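Local coordinates for hypothetical protein aq_1956 (Aquifex aeolicus, PDB 2YVT) that is of unknown function but belongs to the calcineurin-like metallophosphoesterase superfamily and may hydrolyse phosphate esters, at residues A[62-65]-A[66-69]; A[68-71]-A[72-75]; A[81-84]-A[85-89]; A[101-104]-A[105-108]; A[111-114]-A[115-119]. All coordinates share one frame; numbering follows the deposited sequence.

Contact 1: A[62-65]-A[66-69]; sequences PNRK and VIHE
Arg64 and Ile67 lie side by side at the start of helix 65-86, their side chains running in the same direction. CB of Arg64 passes 4.0 Å from CE1 of His68, one turn on. The chain then folds at its third torsion (chi3 68°), which lays the guanidinium flat beside the isoleucine, and Ile67 CD1 sits over one face of it, 3.9 Å from Arg64 CZ. Farther out, Arg64 NE gives a hydrogen bond to water 1 and NH2 gives one to water 2, both waters lying in the plane of the group. His68 NE2 binds the same two waters, at 2.8 Å from water 1, so arginine and imidazole are joined through solvent. Arg64 NH1 forms a salt bridge with Asp151, which fixes the tip. The His68 ring in turn rests with one face over Arg64 O, which also accepts from His68 N. Asn63 caps the helix start: its OD1 takes a hydrogen bond of 3.0 Å from Lys65 N, and its backbone O accepts from Val66 N at 3.1 Å. In both bonds the donor stands well above the carbonyl plane. The turn lies at the surface, with Val66 packed on Leu48 and Glu51 of helix 46-57, while Ile67 faces Pro102, just before helix 103-112, and Phe152 of a loop.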
loop_
_atom_site.group_PDB
_atom_site.type_symbol
_atom_site.label_atom_id
_atom_site.label_comp_id
_atom_site.label_asym_id
_atom_site.label_seq_id
_atom_site.Cartn_x
_atom_site.Cartn_y
_atom_site.Cartn_z
ATOM N N PRO A 62 -7.175 21.569 13.513
ATOM C CA PRO A 62 -7.874 21.007 12.356
ATOM C C PRO A 62 -9.375 20.861 12.586
ATOM O O PRO A 62 -9.809 20.440 13.665
ATOM C CB PRO A 62 -7.207 19.641 12.170
ATOM C CG PRO A 62 -5.862 19.821 12.735
ATOM C CD PRO A 62 -6.027 20.735 13.911
ATOM N N ASN A 63 -10.154 21.237 11.579
ATOM C CA ASN A 63 -11.605 21.272 11.693
ATOM C C ASN A 63 -12.207 19.900 11.407
ATOM O O ASN A 63 -12.298 19.480 10.248
ATOM C CB ASN A 63 -12.160 22.337 10.741
ATOM C CG ASN A 63 -13.666 22.470 10.805
ATOM O OD1 ASN A 63 -14.341 21.848 11.636
ATOM N ND2 ASN A 63 -14.211 23.292 9.908
ATOM N N ARG A 64 -12.613 19.204 12.470
ATOM C CA ARG A 64 -13.154 17.856 12.342
ATOM C C ARG A 64 -14.506 17.799 11.625
ATOM O O ARG A 64 -14.955 16.727 11.231
ATOM C CB ARG A 64 -13.206 17.155 13.704
ATOM C CG ARG A 64 -11.828 16.907 14.300
ATOM C CD ARG A 64 -11.903 16.043 15.557
ATOM N NE ARG A 64 -12.319 14.679 15.251
ATOM C CZ ARG A 64 -11.495 13.710 14.852
ATOM N NH1 ARG A 64 -10.195 13.945 14.711
ATOM N NH2 ARG A 64 -11.975 12.500 14.600
ATOM N N LYS A 65 -15.146 18.958 11.440
ATOM C CA LYS A 65 -16.362 19.018 10.627
ATOM C C LYS A 65 -16.075 18.554 9.198
ATOM O O LYS A 65 -16.933 17.954 8.563
ATOM C CB LYS A 65 -16.960 20.429 10.620
ATOM C CG LYS A 65 -17.436 20.908 11.973
ATOM C CD LYS A 65 -18.288 22.162 11.827
ATOM C CE LYS A 65 -18.814 22.632 13.173
ATOM N NZ LYS A 65 -19.862 21.724 13.721
ATOM N N VAL A 66 -14.855 18.803 8.715
ATOM C CA VAL A 66 -14.455 18.344 7.376
ATOM C C VAL A 66 -14.475 16.811 7.283
ATOM O O VAL A 66 -14.904 16.245 6.272
ATOM C CB VAL A 66 -13.076 18.929 6.953
ATOM C CG1 VAL A 66 -12.630 18.366 5.613
ATOM C CG2 VAL A 66 -13.160 20.447 6.867
ATOM N N ILE A 67 -14.032 16.142 8.349
ATOM C CA ILE A 67 -14.121 14.684 8.399
ATOM C C ILE A 67 -15.584 14.257 8.370
ATOM O O ILE A 67 -16.000 13.460 7.533
ATOM C CB ILE A 67 -13.442 14.101 9.664
ATOM C CG1 ILE A 67 -11.943 14.416 9.660
ATOM C CG2 ILE A 67 -13.689 12.596 9.764
ATOM C CD1 ILE A 67 -11.226 14.078 10.959
ATOM N N HIS A 68 -16.374 14.820 9.276
ATOM C CA HIS A 68 -17.753 14.388 9.424
ATOM C C HIS A 68 -18.566 14.571 8.138
ATOM O O HIS A 68 -19.333 13.683 7.759
ATOM C CB HIS A 68 -18.392 15.086 10.629
ATOM C CG HIS A 68 -17.638 14.876 11.908
ATOM N ND1 HIS A 68 -17.566 15.834 12.894
ATOM C CD2 HIS A 68 -16.908 13.824 12.352
ATOM C CE1 HIS A 68 -16.831 15.382 13.894
ATOM N NE2 HIS A 68 -16.418 14.164 13.590
ATOM N N GLU A 69 -18.351 15.686 7.437
ATOM C CA GLU A 69 -19.116 15.970 6.220
ATOM C C GLU A 69 -18.689 15.124 5.017
ATOM O O GLU A 69 -19.410 15.040 4.018
ATOM C CB GLU A 69 -19.114 17.469 5.893
ATOM C CG GLU A 69 -17.791 18.052 5.420
ATOM C CD GLU A 69 -17.730 19.568 5.585
ATOM O OE1 GLU A 69 -16.672 20.156 5.285
ATOM O OE2 GLU A 69 -18.738 20.169 6.012
HETATM O O HOH W 1 -14.993 14.242 16.034
HETATM O O HOH W 2 -14.734 11.857 14.276
#

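Contact 2: A[68-71]-A[72-75]; sequences HENE and HYII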
loop_
_atom_site.group_PDB
_atom_site.type_symbol
_atom_site.label_atom_id
_atom_site.label_comp_id
_atom_site.label_asym_id
_atom_site.label_seq_id
_atom_site.Cartn_x
_atom_site.Cartn_y
_atom_site.Cartn_z
ATOM N N HIS A 68 -16.374 14.820 9.276
ATOM C CA HIS A 68 -17.753 14.388 9.424
ATOM C C HIS A 68 -18.566 14.571 8.138
ATOM O O HIS A 68 -19.333 13.683 7.759
ATOM C CB HIS A 68 -18.392 15.086 10.629
ATOM C CG HIS A 68 -17.638 14.876 11.908
ATOM N ND1 HIS A 68 -17.566 15.834 12.894
ATOM C CD2 HIS A 68 -16.908 13.824 12.352
ATOM C CE1 HIS A 68 -16.831 15.382 13.894
ATOM N NE2 HIS A 68 -16.418 14.164 13.590
ATOM N N GLU A 69 -18.351 15.686 7.437
ATOM C CA GLU A 69 -19.116 15.970 6.220
ATOM C C GLU A 69 -18.689 15.124 5.017
ATOM O O GLU A 69 -19.410 15.040 4.018
ATOM C CB GLU A 69 -19.114 17.469 5.893
ATOM C CG GLU A 69 -17.791 18.052 5.420
ATOM C CD GLU A 69 -17.730 19.568 5.585
ATOM O OE1 GLU A 69 -16.672 20.156 5.285
ATOM O OE2 GLU A 69 -18.738 20.169 6.012
ATOM N N ASN A 70 -17.532 14.476 5.134
ATOM C CA ASN A 70 -17.033 13.601 4.073
ATOM C C ASN A 70 -17.166 12.108 4.384
ATOM O O ASN A 70 -16.856 11.270 3.538
ATOM C CB ASN A 70 -15.583 13.969 3.724
ATOM C CG ASN A 70 -15.488 15.242 2.906
ATOM O OD1 ASN A 70 -15.130 16.305 3.419
ATOM N ND2 ASN A 70 -15.835 15.149 1.631
ATOM N N GLU A 71 -17.645 11.776 5.582
ATOM C CA GLU A 71 -17.742 10.379 6.009
ATOM C C GLU A 71 -18.610 9.520 5.099
ATOM O O GLU A 71 -18.244 8.386 4.802
ATOM C CB GLU A 71 -18.222 10.266 7.460
ATOM C CG GLU A 71 -17.140 10.556 8.474
ATOM C CD GLU A 71 -17.631 10.463 9.903
ATOM O OE1 GLU A 71 -18.733 9.914 10.131
ATOM O OE2 GLU A 71 -16.904 10.936 10.801
ATOM N N HIS A 72 -19.755 10.048 4.653
ATOM C CA HIS A 72 -20.628 9.270 3.784
ATOM C C HIS A 72 -19.911 8.851 2.493
ATOM O O HIS A 72 -19.968 7.672 2.105
ATOM C CB HIS A 72 -21.930 10.017 3.476
ATOM C CG HIS A 72 -22.907 9.199 2.690
ATOM N ND1 HIS A 72 -22.967 9.234 1.314
ATOM C CD2 HIS A 72 -23.836 8.294 3.082
ATOM C CE1 HIS A 72 -23.902 8.402 0.892
ATOM N NE2 HIS A 72 -24.443 7.817 1.946
ATOM N N TYR A 73 -19.230 9.808 1.858
ATOM C CA TYR A 73 -18.422 9.551 0.648
ATOM C C TYR A 73 -17.315 8.526 0.913
ATOM O O TYR A 73 -17.127 7.586 0.133
ATOM C CB TYR A 73 -17.832 10.860 0.082
ATOM C CG TYR A 73 -16.412 10.741 -0.471
ATOM C CD1 TYR A 73 -16.165 10.132 -1.704
ATOM C CD2 TYR A 73 -15.319 11.247 0.245
ATOM C CE1 TYR A 73 -14.866 10.017 -2.209
ATOM C CE2 TYR A 73 -14.003 11.137 -0.250
ATOM C CZ TYR A 73 -13.793 10.523 -1.475
ATOM O OH TYR A 73 -12.512 10.418 -1.978
ATOM N N ILE A 74 -16.593 8.701 2.018
ATOM C CA ILE A 74 -15.466 7.811 2.343
ATOM C C ILE A 74 -15.959 6.377 2.526
ATOM O O ILE A 74 -15.408 5.433 1.951
ATOM C CB ILE A 74 -14.708 8.296 3.611
ATOM C CG1 ILE A 74 -13.990 9.619 3.341
ATOM C CG2 ILE A 74 -13.726 7.226 4.124
ATOM C CD1 ILE A 74 -13.547 10.330 4.605
ATOM N N ILE A 75 -17.023 6.220 3.306
ATOM C CA ILE A 75 -17.590 4.895 3.566
ATOM C C ILE A 75 -18.128 4.219 2.302
ATOM O O ILE A 75 -17.845 3.044 2.042
ATOM C CB ILE A 75 -18.694 4.971 4.649
ATOM C CG1 ILE A 75 -18.070 5.372 5.990
ATOM C CG2 ILE A 75 -19.417 3.633 4.753
ATOM C CD1 ILE A 75 -19.065 5.927 7.000
HETATM O O HOH W 3 -20.907 12.494 5.689
HETATM O O HOH W 4 -19.918 12.645 2.303
#
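A kink in helix 65-86 forms this contact: the amides of His72 and Tyr73 make no bond to the turn before them, and water takes up the slack. Water 3 donates to His68 O and accepts from His72 N, at 2.9 Å from the latter. Water 4 does the same between Glu69 O and Tyr73 N, 3.0 Å from that nitrogen. Regular bonding resumes at once, with Ile74 N donating to Asn70 O at 3.0 Å and Ile75 N to Glu71 O at 2.9 Å. Side chains gather round these two carbonyls. Ile74 carries CG1 beside its backbone N (chi1 -68°), which brings that atom to 3.3 Å from Asn70 O; Ile75 repeats the pattern, its CG1 3.2 Å from Glu71 O. The same Asn70 O lies at the edge of the Tyr73 ring, 3.6 Å from CD2. Tyr73 OH is held by Glu16 and by the backbone N of Asn45. Ile74 is buried against Leu43, Leu48 and Ile105, and an alanine here would probably open a gap between helix 65-86 and these neighbours, and uncover Asn70 O on the side now shielded by CG1 and CD1. Glu71 and Ile75 also lean on Ile105 of helix 103-112. Two waters inserted at successive peptides of one turn, with direct i to i+4 bonding restored beyond, are typical of a hydrated helix kink.

Contact 3: A[81-84]-A[85-89]; sequences FFRE and IGELG
Phe81 and Ile85 meet near the C-terminal end of helix 65-86, where a type I beta turn runs from Gly86 to Gly89. Among the apolar contacts, Ile85 CG1 lies over one face of the Phe81 ring, only 3.3 Å from CE1, and CD1 follows at 4.0 Å from the same carbon. Phe81 has CG anti to its backbone nitrogen (chi1 167°), which carries the ring along the helix toward the next turn. The two side chains cross at a slant, and Phe14 meets the phenylalanine ring from outside the helix. Phe82 is turned to the other elements of the fold, packing on Ala109 and Ala110 of helix 103-112 and on strand 120-122. Leu88 reaches Ile28 of helix 21-31.

Backbone bonds link the turns: Ile85 N to Phe81 O, Gly86 N to Phe82 O and Glu87 N to Arg83 O. Leu88 N then shifts to Ile85 O, and Gly89 N bonds to Gly86 O, closing the beta turn; positive phi at Gly89 carries the chain out of helical geometry. The carbonyl oxygen of Glu84 is touched by Leu88 CG.

Charged groups meet more loosely. Arg83 NH1 and Glu84 OE2 form a long salt bridge of 3.8 Å. Arg83 and Glu87 run side by side with guanidinium and carboxylate planes 68° apart, but these groups are not in contact, Arg83 NH1 standing 4.8 Å from Glu87 OE2. That carboxylate oxygen, Glu87 OE2, lies instead against the arginine methylene, 3.7 Å from Arg83 CG.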
loop_
_atom_site.group_PDB
_atom_site.type_symbol
_atom_site.label_atom_id
_atom_site.label_comp_id
_atom_site.label_asym_id
_atom_site.label_seq_id
_atom_site.Cartn_x
_atom_site.Cartn_y
_atom_site.Cartn_z
ATOM N N PHE A 81 -14.936 -0.201 -3.129
ATOM C CA PHE A 81 -13.612 -0.758 -3.376
ATOM C C PHE A 81 -13.527 -2.213 -2.900
ATOM O O PHE A 81 -13.078 -3.081 -3.641
ATOM C CB PHE A 81 -12.533 0.083 -2.684
ATOM C CG PHE A 81 -11.184 -0.590 -2.626
ATOM C CD1 PHE A 81 -10.334 -0.575 -3.723
ATOM C CD2 PHE A 81 -10.765 -1.237 -1.464
ATOM C CE1 PHE A 81 -9.085 -1.197 -3.673
ATOM C CE2 PHE A 81 -9.518 -1.860 -1.403
ATOM C CZ PHE A 81 -8.681 -1.845 -2.512
ATOM N N PHE A 82 -13.944 -2.488 -1.666
ATOM C CA PHE A 82 -13.825 -3.860 -1.187
ATOM C C PHE A 82 -14.686 -4.823 -1.984
ATOM O O PHE A 82 -14.249 -5.931 -2.293
ATOM C CB PHE A 82 -14.091 -3.965 0.311
ATOM C CG PHE A 82 -12.973 -3.425 1.147
ATOM C CD1 PHE A 82 -11.766 -4.116 1.238
ATOM C CD2 PHE A 82 -13.106 -2.218 1.820
ATOM C CE1 PHE A 82 -10.707 -3.615 2.004
ATOM C CE2 PHE A 82 -12.059 -1.706 2.589
ATOM C CZ PHE A 82 -10.854 -2.407 2.679
ATOM N N ARG A 83 -15.884 -4.386 -2.366
ATOM C CA ARG A 83 -16.744 -5.226 -3.199
ATOM C C ARG A 83 -16.093 -5.525 -4.557
ATOM O O ARG A 83 -15.988 -6.680 -4.964
ATOM C CB ARG A 83 -18.125 -4.579 -3.384
ATOM C CG ARG A 83 -18.990 -5.264 -4.434
ATOM C CD ARG A 83 -20.428 -4.771 -4.399
ATOM N NE ARG A 83 -20.528 -3.324 -4.586
ATOM C CZ ARG A 83 -20.517 -2.697 -5.762
ATOM N NH1 ARG A 83 -20.401 -3.374 -6.900
ATOM N NH2 ARG A 83 -20.614 -1.373 -5.799
ATOM N N GLU A 84 -15.640 -4.481 -5.250
ATOM C CA GLU A 84 -15.158 -4.657 -6.616
ATOM C C GLU A 84 -13.809 -5.362 -6.677
ATOM O O GLU A 84 -13.558 -6.157 -7.579
ATOM C CB GLU A 84 -15.171 -3.323 -7.377
ATOM C CG GLU A 84 -16.593 -2.793 -7.538
ATOM C CD GLU A 84 -16.771 -1.815 -8.680
ATOM O OE1 GLU A 84 -15.831 -1.598 -9.458
ATOM O OE2 GLU A 84 -17.879 -1.261 -8.790
ATOM N N ILE A 85 -12.949 -5.098 -5.697
ATOM C CA ILE A 85 -11.722 -5.878 -5.577
ATOM C C ILE A 85 -12.031 -7.321 -5.163
ATOM O O ILE A 85 -11.480 -8.260 -5.734
ATOM C CB ILE A 85 -10.724 -5.228 -4.593
ATOM C CG1 ILE A 85 -10.174 -3.930 -5.184
ATOM C CG2 ILE A 85 -9.576 -6.199 -4.250
ATOM C CD1 ILE A 85 -9.320 -4.109 -6.456
ATOM N N GLY A 86 -12.915 -7.489 -4.178
ATOM C CA GLY A 86 -13.312 -8.822 -3.712
ATOM C C GLY A 86 -13.825 -9.710 -4.836
ATOM O O GLY A 86 -13.449 -10.880 -4.933
ATOM N N GLU A 87 -14.656 -9.133 -5.702
ATOM C CA GLU A 87 -15.241 -9.859 -6.836
ATOM C C GLU A 87 -14.226 -10.333 -7.882
ATOM O O GLU A 87 -14.555 -11.161 -8.733
ATOM C CB GLU A 87 -16.340 -9.021 -7.490
ATOM C CG GLU A 87 -17.577 -8.912 -6.609
ATOM C CD GLU A 87 -18.755 -8.250 -7.292
ATOM O OE1 GLU A 87 -18.627 -7.833 -8.465
ATOM O OE2 GLU A 87 -19.821 -8.154 -6.649
ATOM N N LEU A 88 -12.996 -9.820 -7.825
ATOM C CA LEU A 88 -11.936 -10.325 -8.701
ATOM C C LEU A 88 -11.536 -11.752 -8.313
ATOM O O LEU A 88 -10.962 -12.488 -9.124
ATOM C CB LEU A 88 -10.714 -9.401 -8.685
ATOM C CG LEU A 88 -10.962 -7.987 -9.218
ATOM C CD1 LEU A 88 -9.712 -7.144 -9.003
ATOM C CD2 LEU A 88 -11.344 -8.048 -10.695
ATOM N N GLY A 89 -11.817 -12.111 -7.059
ATOM C CA GLY A 89 -11.749 -13.503 -6.595
ATOM C C GLY A 89 -10.384 -14.064 -6.246
ATOM O O GLY A 89 -10.257 -15.265 -6.015
#

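Contact 4: A[101-104]-A[105-108]; sequences APLK and IFLR
Leu103 extends CG opposite its backbone nitrogen (chi1 -177°), whereas Leu107 holds CG beside its own (chi1 -66°), and the two leucines meet at a slant one turn apart. Leu103 CD1 comes to 3.9 Å from Leu107 CG, and Leu107 CD1 lies 3.9 Å from Leu103 CG, so each branch touches the branch point of the other. Leu103 CD1 also approaches the Phe106 ring, more distantly, at 4.4 Å from CD2. An alanine in place of Leu103 would probably leave Leu107 CG and CD1 without their apolar mate. Pro102 follows a cis peptide bond and occupies the N-cap position of helix 103-112, the helix of the beta-alpha-beta unit formed with strands 91-95 and 120-122. Its O accepts from Phe106 N at 3.0 Å, and weakly from Ile105 N. The proline ring and the isoleucine side chain run alongside each other in the same direction, with Ile105 CD1 3.8 Å from both CG and CD of Pro102. Behind them stands helix 65-86. Phe106 swings its ring away from this patch to Ile42 and Pro96. Farther along, Leu107 N donates to Leu103 O at 2.8 Å, and Arg108 N to Lys104 O, while Arg108 NE pairs with Glu112.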
loop_
_atom_site.group_PDB
_atom_site.type_symbol
_atom_site.label_atom_id
_atom_site.label_comp_id
_atom_site.label_asym_id
_atom_site.label_seq_id
_atom_site.Cartn_x
_atom_site.Cartn_y
_atom_site.Cartn_z
ATOM N N ALA A 101 -8.035 7.477 5.087
ATOM C CA ALA A 101 -8.252 7.953 6.435
ATOM C C ALA A 101 -9.672 8.517 6.537
ATOM O O ALA A 101 -10.250 8.914 5.526
ATOM C CB ALA A 101 -7.234 9.044 6.749
ATOM N N PRO A 102 -10.238 8.558 7.758
ATOM C CA PRO A 102 -9.666 8.099 9.029
ATOM C C PRO A 102 -9.377 6.597 9.073
ATOM O O PRO A 102 -10.148 5.786 8.533
ATOM C CB PRO A 102 -10.750 8.466 10.055
ATOM C CG PRO A 102 -11.543 9.570 9.388
ATOM C CD PRO A 102 -11.566 9.170 7.944
ATOM N N LEU A 103 -8.271 6.228 9.719
ATOM C CA LEU A 103 -7.934 4.816 9.848
ATOM C C LEU A 103 -9.081 4.005 10.447
ATOM O O LEU A 103 -9.363 2.897 9.985
ATOM C CB LEU A 103 -6.659 4.609 10.666
ATOM C CG LEU A 103 -6.177 3.161 10.792
ATOM C CD1 LEU A 103 -5.863 2.528 9.418
ATOM C CD2 LEU A 103 -4.958 3.110 11.692
ATOM N N LYS A 104 -9.744 4.558 11.460
ATOM C CA LYS A 104 -10.841 3.832 12.119
ATOM C C LYS A 104 -11.965 3.490 11.136
ATOM O O LYS A 104 -12.560 2.418 11.219
ATOM C CB LYS A 104 -11.363 4.602 13.341
ATOM C CG LYS A 104 -10.311 4.698 14.479
ATOM C CD LYS A 104 -10.860 5.339 15.754
ATOM C CE LYS A 104 -9.817 5.382 16.875
ATOM N NZ LYS A 104 -8.629 6.242 16.578
ATOM N N ILE A 105 -12.235 4.397 10.194
ATOM C CA ILE A 105 -13.253 4.169 9.169
ATOM C C ILE A 105 -12.760 3.157 8.122
ATOM O O ILE A 105 -13.504 2.270 7.692
ATOM C CB ILE A 105 -13.696 5.504 8.523
ATOM C CG1 ILE A 105 -14.423 6.339 9.585
ATOM C CG2 ILE A 105 -14.571 5.261 7.283
ATOM C CD1 ILE A 105 -14.891 7.704 9.115
ATOM N N PHE A 106 -11.496 3.278 7.728
ATOM C CA PHE A 106 -10.910 2.333 6.800
ATOM C C PHE A 106 -10.965 0.904 7.363
ATOM O O PHE A 106 -11.345 -0.033 6.662
ATOM C CB PHE A 106 -9.462 2.718 6.488
ATOM C CG PHE A 106 -8.803 1.789 5.533
ATOM C CD1 PHE A 106 -9.056 1.878 4.173
ATOM C CD2 PHE A 106 -7.956 0.791 6.001
ATOM C CE1 PHE A 106 -8.451 0.985 3.278
ATOM C CE2 PHE A 106 -7.363 -0.096 5.126
ATOM C CZ PHE A 106 -7.612 -0.004 3.770
ATOM N N LEU A 107 -10.593 0.746 8.629
ATOM C CA LEU A 107 -10.589 -0.585 9.235
ATOM C C LEU A 107 -11.999 -1.128 9.469
ATOM O O LEU A 107 -12.219 -2.332 9.374
ATOM C CB LEU A 107 -9.768 -0.601 10.525
ATOM C CG LEU A 107 -8.273 -0.352 10.300
ATOM C CD1 LEU A 107 -7.525 -0.359 11.630
ATOM C CD2 LEU A 107 -7.649 -1.334 9.315
ATOM N N ARG A 108 -12.954 -0.240 9.736
ATOM C CA ARG A 108 -14.343 -0.674 9.818
ATOM C C ARG A 108 -14.821 -1.228 8.473
ATOM O O ARG A 108 -15.492 -2.259 8.429
ATOM C CB ARG A 108 -15.247 0.456 10.317
ATOM C CG ARG A 108 -16.725 0.100 10.304
ATOM C CD ARG A 108 -17.093 -0.970 11.319
ATOM N NE ARG A 108 -18.449 -1.462 11.066
ATOM C CZ ARG A 108 -19.095 -2.319 11.846
ATOM N NH1 ARG A 108 -18.537 -2.768 12.961
ATOM N NH2 ARG A 108 -20.322 -2.724 11.519
#

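Contact 5: A[111-114]-A[115-119]; sequences YEAE and TAYPN
The backbone winds off the end of helix 103-112 with one direct bond across the contact, Tyr117 N to Ala113 O at 2.9 Å, and two water bridges. Both waters donate to Glu112 O; water 5, 2.7 Å from that oxygen, accepts from Ala116 N, and water 6 accepts from Thr115 N at 3.0 Å. One carbonyl thus serves two amides through solvent as the helical bonding gives out. Tyr117 carries the side-chain contact. With CG beside the backbone N (chi1 -45°), its ring folds back over the turn: CB comes within 3.4 Å of Ala113 O, CD2 lies 3.6 Å from the same oxygen, and the methyl of Ala113 stands 4.2 Å from CD2. Ala116 CB rests over one face of the ring, toward its rim. Pro118, which has no N-H to give, sets CB and CD each 3.8 Å from Glu114 O. This exposed loop joins helix 103-112 to strand 120-122, and its inner side packs against helix 65-86. Ala113 touches Phe82 there, and the hydroxyl end of Tyr117 meets the Arg83 side chain. Asn119 ends the loop with ND2 hydrogen-bonded to the carbonyls of Gly86 and Val90, and with backbone bonding to Thr92 it brings the chain in beside strand 91-95.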
loop_
_atom_site.group_PDB
_atom_site.type_symbol
_atom_site.label_atom_id
_atom_site.label_comp_id
_atom_site.label_asym_id
_atom_site.label_seq_id
_atom_site.Cartn_x
_atom_site.Cartn_y
_atom_site.Cartn_z
ATOM N N TYR A 111 -13.272 -4.627 8.069
ATOM C CA TYR A 111 -14.008 -5.574 8.901
ATOM C C TYR A 111 -15.302 -6.028 8.217
ATOM O O TYR A 111 -15.605 -7.223 8.153
ATOM C CB TYR A 111 -14.315 -4.946 10.259
ATOM C CG TYR A 111 -15.231 -5.779 11.111
ATOM C CD1 TYR A 111 -14.729 -6.851 11.844
ATOM C CD2 TYR A 111 -16.588 -5.487 11.198
ATOM C CE1 TYR A 111 -15.553 -7.623 12.634
ATOM C CE2 TYR A 111 -17.427 -6.251 11.998
ATOM C CZ TYR A 111 -16.901 -7.320 12.707
ATOM O OH TYR A 111 -17.724 -8.098 13.503
ATOM N N GLU A 112 -16.062 -5.064 7.705
ATOM C CA GLU A 112 -17.363 -5.337 7.078
ATOM C C GLU A 112 -17.253 -6.206 5.831
ATOM O O GLU A 112 -18.195 -6.930 5.476
ATOM C CB GLU A 112 -18.062 -4.033 6.736
ATOM C CG GLU A 112 -18.545 -3.280 7.957
ATOM C CD GLU A 112 -19.338 -2.047 7.596
ATOM O OE1 GLU A 112 -19.764 -1.927 6.427
ATOM O OE2 GLU A 112 -19.549 -1.196 8.479
ATOM N N ALA A 113 -16.093 -6.143 5.192
ATOM C CA ALA A 113 -15.849 -6.880 3.958
ATOM C C ALA A 113 -15.529 -8.357 4.188
ATOM O O ALA A 113 -15.474 -9.134 3.231
ATOM C CB ALA A 113 -14.730 -6.213 3.183
ATOM N N GLU A 114 -15.318 -8.742 5.447
ATOM C CA GLU A 114 -14.795 -10.075 5.768
ATOM C C GLU A 114 -15.695 -11.262 5.401
ATOM O O GLU A 114 -15.190 -12.295 4.964
ATOM C CB GLU A 114 -14.394 -10.167 7.237
ATOM C CG GLU A 114 -13.136 -9.391 7.582
ATOM C CD GLU A 114 -12.693 -9.606 9.016
ATOM O OE1 GLU A 114 -13.564 -9.701 9.907
ATOM O OE2 GLU A 114 -11.468 -9.669 9.251
ATOM N N THR A 115 -17.009 -11.139 5.587
ATOM C CA THR A 115 -17.884 -12.287 5.318
ATOM C C THR A 115 -18.089 -12.518 3.822
ATOM O O THR A 115 -17.999 -13.655 3.347
ATOM C CB THR A 115 -19.235 -12.189 6.072
ATOM O OG1 THR A 115 -18.972 -12.150 7.478
ATOM C CG2 THR A 115 -20.127 -13.401 5.767
ATOM N N ALA A 116 -18.334 -11.442 3.078
ATOM C CA ALA A 116 -18.569 -11.571 1.648
ATOM C C ALA A 116 -17.279 -11.782 0.877
ATOM O O ALA A 116 -17.278 -12.477 -0.151
ATOM C CB ALA A 116 -19.330 -10.363 1.111
ATOM N N TYR A 117 -16.182 -11.198 1.369
ATOM C CA TYR A 117 -14.912 -11.253 0.637
ATOM C C TYR A 117 -13.773 -11.786 1.508
ATOM O O TYR A 117 -12.824 -11.056 1.816
ATOM C CB TYR A 117 -14.594 -9.881 -0.005
ATOM C CG TYR A 117 -15.815 -9.308 -0.672
ATOM C CD1 TYR A 117 -16.327 -9.883 -1.837
ATOM C CD2 TYR A 117 -16.504 -8.238 -0.105
ATOM C CE1 TYR A 117 -17.482 -9.394 -2.427
ATOM C CE2 TYR A 117 -17.662 -7.748 -0.686
ATOM C CZ TYR A 117 -18.143 -8.328 -1.841
ATOM O OH TYR A 117 -19.295 -7.828 -2.404
ATOM N N PRO A 118 -13.851 -13.077 1.896
ATOM C CA PRO A 118 -12.810 -13.653 2.749
ATOM C C PRO A 118 -11.452 -13.760 2.056
ATOM O O PRO A 118 -10.456 -14.088 2.714
ATOM C CB PRO A 118 -13.359 -15.048 3.085
ATOM C CG PRO A 118 -14.275 -15.373 1.945
ATOM C CD PRO A 118 -14.898 -14.066 1.567
ATOM N N ASN A 119 -11.422 -13.477 0.750
ATOM C CA ASN A 119 -10.176 -13.450 -0.025
ATOM C C ASN A 119 -9.324 -12.225 0.279
ATOM O O ASN A 119 -8.131 -12.209 -0.026
ATOM C CB ASN A 119 -10.437 -13.556 -1.540
ATOM C CG ASN A 119 -11.446 -12.530 -2.060
ATOM O OD1 ASN A 119 -12.463 -12.240 -1.418
ATOM N ND2 ASN A 119 -11.178 -11.995 -3.255
HETATM O O HOH W 5 -19.353 -8.973 4.114
HETATM O O HOH W 6 -18.365 -9.235 7.395
#

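Contacts 1, 2 and 3 follow helix 65-86 from its capped start to its closing turn; contacts 1 and 2 share His68 and Glu69, while the centres of contacts 1 and 3 are about 29 Å apart. Contacts 4 and 5 mark the start of helix 103-112 and the loop that leaves it. The two elements touch at several levels, from Pro102 at the cap of helix 103-112 onward: Ile67 CG2 meets Pro102 CG at 3.7 Å, Glu71 CG meets Ile105 CD1 at 3.7 Å, and Phe82 CZ approaches Phe106 CZ at 4.2 Å. At the far end, contacts 3 and 5 join through Phe82 against Ala113 and the tie of Asn119 to Gly86.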